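Local atomic coordinates of ALDH21) (Physcomitrella patens subsp. patens, PDB entry 5MZ5), a protein that oxidises succinic semialdehyde with NADP(+) as the electron acceptor, as a member of the aldehyde dehydrogenase family. Residues K112-E117 with G225-K230; S240-S245 with D250-D255. All coordinates share one frame; numbering follows the deposited sequence.

Contact 1: K112-E117 with G225-K230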
# COMPACT_ATOMS: atom_id res chain seq x y z
N LYS A 112 31.99 3.84 -4.82
CA LYS A 112 32.64 4.41 -3.64
C LYS A 112 34.16 4.31 -3.74
O LYS A 112 34.86 5.26 -3.39
CB LYS A 112 32.15 3.70 -2.36
CG LYS A 112 30.73 4.05 -1.98
CD LYS A 112 30.29 3.25 -0.77
CE LYS A 112 28.90 3.64 -0.32
NZ LYS A 112 28.36 2.66 0.67
N ASN A 113 34.65 3.17 -4.25
CA ASN A 113 36.06 2.83 -4.42
C ASN A 113 36.75 3.68 -5.49
O ASN A 113 37.93 4.01 -5.35
CB ASN A 113 36.16 1.34 -4.76
CG ASN A 113 37.52 0.75 -4.52
OD1 ASN A 113 38.01 0.70 -3.38
ND2 ASN A 113 38.16 0.28 -5.58
N ARG A 114 36.03 4.01 -6.57
CA ARG A 114 36.53 4.79 -7.70
C ARG A 114 35.94 6.21 -7.71
O ARG A 114 35.98 6.87 -8.74
CB ARG A 114 36.20 4.05 -9.02
CG ARG A 114 36.91 2.70 -9.18
CD ARG A 114 36.48 1.98 -10.45
NE ARG A 114 36.98 2.62 -11.66
CZ ARG A 114 36.73 2.20 -12.89
NH1 ARG A 114 35.97 1.12 -13.10
NH2 ARG A 114 37.23 2.85 -13.94
N PHE A 115 35.41 6.69 -6.56
CA PHE A 115 34.74 7.99 -6.39
C PHE A 115 35.41 9.19 -7.10
O PHE A 115 34.80 9.80 -7.98
CB PHE A 115 34.50 8.32 -4.91
CG PHE A 115 33.60 9.51 -4.67
CD1 PHE A 115 34.12 10.80 -4.59
CD2 PHE A 115 32.23 9.34 -4.49
CE1 PHE A 115 33.28 11.90 -4.38
CE2 PHE A 115 31.39 10.44 -4.28
CZ PHE A 115 31.92 11.71 -4.22
N GLU A 116 36.64 9.56 -6.68
CA GLU A 116 37.38 10.70 -7.22
C GLU A 116 37.68 10.56 -8.69
O GLU A 116 37.50 11.53 -9.43
CB GLU A 116 38.65 11.00 -6.40
CG GLU A 116 39.26 12.38 -6.69
CD GLU A 116 38.36 13.59 -6.54
OE1 GLU A 116 38.65 14.62 -7.20
OE2 GLU A 116 37.38 13.54 -5.76
N GLU A 117 38.09 9.36 -9.12
CA GLU A 117 38.37 9.06 -10.53
C GLU A 117 37.12 9.29 -11.40
O GLU A 117 37.22 9.90 -12.46
CB GLU A 117 38.85 7.61 -10.65
CG GLU A 117 39.09 7.13 -12.08
CD GLU A 117 38.90 5.64 -12.29
OE1 GLU A 117 38.72 5.24 -13.46
OE2 GLU A 117 38.91 4.88 -11.29
N GLY A 225 29.67 0.24 -17.23
CA GLY A 225 29.89 -0.95 -18.05
C GLY A 225 31.05 -1.79 -17.57
O GLY A 225 30.91 -3.00 -17.47
N GLU A 226 32.19 -1.14 -17.18
CA GLU A 226 33.38 -1.80 -16.64
C GLU A 226 33.02 -2.48 -15.32
O GLU A 226 33.41 -3.63 -15.08
CB GLU A 226 34.51 -0.79 -16.37
CG GLU A 226 35.19 -0.22 -17.59
CD GLU A 226 36.10 0.97 -17.29
OE1 GLU A 226 36.25 1.82 -18.19
OE2 GLU A 226 36.64 1.06 -16.16
N ILE A 227 32.29 -1.75 -14.46
CA ILE A 227 31.83 -2.23 -13.16
C ILE A 227 30.91 -3.45 -13.37
O ILE A 227 31.16 -4.49 -12.78
CB ILE A 227 31.14 -1.08 -12.37
CG1 ILE A 227 32.17 -0.00 -11.95
CG2 ILE A 227 30.33 -1.62 -11.17
CD1 ILE A 227 31.59 1.35 -11.56
N LEU A 228 29.91 -3.33 -14.25
CA LEU A 228 28.94 -4.38 -14.54
C LEU A 228 29.54 -5.64 -15.11
O LEU A 228 29.11 -6.73 -14.76
CB LEU A 228 27.81 -3.84 -15.45
CG LEU A 228 26.85 -2.84 -14.83
CD1 LEU A 228 25.86 -2.37 -15.86
CD2 LEU A 228 26.13 -3.42 -13.61
N HIS A 229 30.57 -5.49 -15.97
CA HIS A 229 31.30 -6.58 -16.61
C HIS A 229 31.93 -7.54 -15.60
O HIS A 229 31.97 -8.73 -15.84
CB HIS A 229 32.36 -6.00 -17.58
CG HIS A 229 33.37 -7.00 -18.04
ND1 HIS A 229 33.01 -8.09 -18.83
CD2 HIS A 229 34.70 -7.08 -17.78
CE1 HIS A 229 34.12 -8.79 -19.01
NE2 HIS A 229 35.16 -8.22 -18.41
N LYS A 230 32.42 -7.02 -14.46
CA LYS A 230 33.07 -7.80 -13.40
C LYS A 230 32.07 -8.48 -12.45
O LYS A 230 32.50 -9.21 -11.56
CB LYS A 230 34.05 -6.90 -12.60
CG LYS A 230 35.21 -6.32 -13.43
CD LYS A 230 36.04 -5.28 -12.63
CE LYS A 230 35.39 -3.91 -12.47
NZ LYS A 230 36.31 -2.88 -11.94
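The guanidinium of Arg114 meets Glu226 OE2 at one edge and the carboxylate of Glu117 at another, both in its plane, while Ile227 CG1 and Lys230 NZ approach it obliquely. The result is a salt-bridge network that ties the junction of helices 97-113 and 115-126 to helix 219-229, a connecting helix of the Rossmann-type domain. Arg114 breaks the helical path and stands at the N-cap position of helix 115-126. It grips Glu117 side-on, from NE to Glu117 OE2 at 3.0 Å and from NH2 to Glu117 OE1 at 2.9 Å, both bonds almost straight. Toward Glu226 the grip is end-on, the guanidinium and carboxylate planes only 22° apart. The arginine chain bends at chi3 (71°), carrying the guanidinium between the two acids. An alanine here is likely to leave Glu117 and Glu226 without the cation they share. Lys230 NZ lies 4.2 Å from Arg114 NH1, a like charge, and forms a salt bridge with Glu110. Arg114 NH2 reaches Glu226 OE2 at 2.9 Å (syn side) and Arg114 NH1 the same oxygen at 3.1 Å (anti side), both from one face, tilted out of the carboxylate plane and more bent than the Glu117 bonds.

Contact 2: S240-S245 with D250-D255; sequences SILPVS and DMFTVD
Phe252 leans from its short helix toward Val244 and Leu242, and its far end does the touching. CB serves as a spacer, lying too far back to meet either partner. It places CG anti to the carbonyl carbon (chi1 -76°), which sends the ring out from the helix toward the chain leaving strand 239-241. Along the ring, CD1 still stops short of the valine. CE1 makes the close approach, 3.7 Å from Val244 CG2, a methyl that arrives obliquely to the ring. Farther out, CZ lies 4.4 Å from Leu242 CD1, which stands at the ring edge near its plane; at this distance the touch is looser. On the other flank, Phe252 CE2 lies 5.4 Å from Leu242 CD1. In the Rossmann-type sheet, strand 239-241 stands at one end of the parallel run, and the chain from here must pass strands 209-212 and 182-185 before it joins the sheet again as strand 260-264. Helix 251-254 lies on this crossover, and Phe252 packs its ring against the loop that follows the strand. The ring also packs on Val210 and Lys212 of strand 209-212; Lys212 binds NADP(+), which is absent from this chain, and the two side chains come within about 4 Å. The backbone oxygen of Phe252 bonds to Ser183 OG on the next strand. Asp250 O accepts from two amides, Thr253 N at 2.9 Å and Val254 N at 3.1 Å. The Asp250 carboxylate forms a salt bridge with Arg276 of helix 267-276.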
# COMPACT_ATOMS: atom_id res chain seq x y z
N SER A 240 24.43 -4.06 -22.71
CA SER A 240 25.27 -3.51 -23.76
C SER A 240 25.23 -2.00 -23.58
O SER A 240 24.17 -1.45 -23.28
CB SER A 240 24.77 -3.90 -25.15
OG SER A 240 25.14 -5.23 -25.45
N ILE A 241 26.40 -1.36 -23.67
CA ILE A 241 26.57 0.10 -23.58
C ILE A 241 27.40 0.50 -24.80
O ILE A 241 28.60 0.20 -24.87
CB ILE A 241 27.14 0.62 -22.23
CG1 ILE A 241 26.28 0.14 -21.03
CG2 ILE A 241 27.29 2.19 -22.24
CD1 ILE A 241 26.93 0.27 -19.71
N LEU A 242 26.71 1.06 -25.81
CA LEU A 242 27.30 1.43 -27.09
C LEU A 242 27.04 2.89 -27.52
O LEU A 242 25.90 3.23 -27.85
CB LEU A 242 26.82 0.50 -28.23
CG LEU A 242 26.38 -0.93 -27.92
CD1 LEU A 242 25.21 -1.33 -28.81
CD2 LEU A 242 27.53 -1.91 -28.15
N PRO A 243 28.08 3.75 -27.58
CA PRO A 243 27.90 5.09 -28.18
C PRO A 243 27.68 4.82 -29.68
O PRO A 243 28.40 4.01 -30.28
CB PRO A 243 29.24 5.80 -27.91
CG PRO A 243 29.97 4.90 -26.94
CD PRO A 243 29.50 3.52 -27.24
N VAL A 244 26.61 5.36 -30.23
CA VAL A 244 26.21 5.01 -31.60
C VAL A 244 26.21 6.24 -32.53
O VAL A 244 25.89 7.37 -32.11
CB VAL A 244 24.84 4.25 -31.53
CG1 VAL A 244 24.10 4.20 -32.86
CG2 VAL A 244 25.03 2.83 -31.00
N SER A 245 26.62 6.00 -33.79
CA SER A 245 26.64 6.99 -34.87
C SER A 245 25.19 7.32 -35.27
O SER A 245 24.27 6.54 -35.02
CB SER A 245 27.41 6.46 -36.08
OG SER A 245 26.81 5.30 -36.63
N ASP A 250 18.61 5.26 -34.92
CA ASP A 250 17.19 4.92 -35.08
C ASP A 250 16.79 3.52 -34.58
O ASP A 250 15.64 3.33 -34.19
CB ASP A 250 16.73 5.12 -36.55
CG ASP A 250 15.22 5.22 -36.69
OD1 ASP A 250 14.61 6.02 -35.94
OD2 ASP A 250 14.65 4.47 -37.51
N MET A 251 17.75 2.57 -34.54
CA MET A 251 17.53 1.21 -34.03
C MET A 251 17.00 1.22 -32.58
O MET A 251 16.12 0.43 -32.25
CB MET A 251 18.83 0.39 -34.12
CG MET A 251 19.32 0.18 -35.56
SD MET A 251 20.78 -0.89 -35.64
CE MET A 251 20.03 -2.48 -35.24
N PHE A 252 17.47 2.18 -31.77
CA PHE A 252 17.06 2.37 -30.38
C PHE A 252 15.60 2.81 -30.26
O PHE A 252 14.96 2.59 -29.22
CB PHE A 252 17.99 3.37 -29.69
CG PHE A 252 19.31 2.72 -29.35
CD1 PHE A 252 20.35 2.67 -30.29
CD2 PHE A 252 19.52 2.13 -28.11
CE1 PHE A 252 21.57 2.04 -29.99
CE2 PHE A 252 20.73 1.51 -27.80
CZ PHE A 252 21.74 1.45 -28.75
N THR A 253 15.06 3.43 -31.34
CA THR A 253 13.69 3.89 -31.38
C THR A 253 12.71 2.82 -31.91
O THR A 253 11.74 2.50 -31.23
CB THR A 253 13.62 5.21 -32.19
OG1 THR A 253 14.36 6.20 -31.48
CG2 THR A 253 12.18 5.70 -32.43
N VAL A 254 12.96 2.31 -33.10
CA VAL A 254 12.05 1.46 -33.88
C VAL A 254 12.14 -0.06 -33.65
O VAL A 254 11.17 -0.76 -33.97
CB VAL A 254 12.18 1.78 -35.40
CG1 VAL A 254 12.01 3.28 -35.65
CG2 VAL A 254 13.51 1.28 -35.98
N ASP A 255 13.27 -0.57 -33.16
CA ASP A 255 13.45 -2.02 -33.05
C ASP A 255 12.37 -2.70 -32.20
O ASP A 255 12.15 -2.35 -31.04
CB ASP A 255 14.86 -2.40 -32.58
CG ASP A 255 15.21 -3.79 -33.07
OD1 ASP A 255 14.77 -4.76 -32.46
OD2 ASP A 255 15.86 -3.89 -34.11

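How the contacts relate
Both contacts belong to the Rossmann-type part of the chain, with centres about 23 Å apart, and contact 1 closes before contact 2 opens. Helix 219-229, which supplies the second half of contact 1, is followed directly by strand 239-241, which leads into contact 2. That helix links the parallel strands 209-212 and 239-241 in a beta-alpha-beta crossover. The two contacts touch where Gly225 CA packs 3.6 Å from Ile241 CD1, so helix and strand meet closely. Contact 1 joins the crossover helix to earlier helices, away from the annotated sites; contact 2 joins the chain just after strand 239-241 to helix 251-254 on the next crossover, beside the NADP(+)-binding residue Lys212.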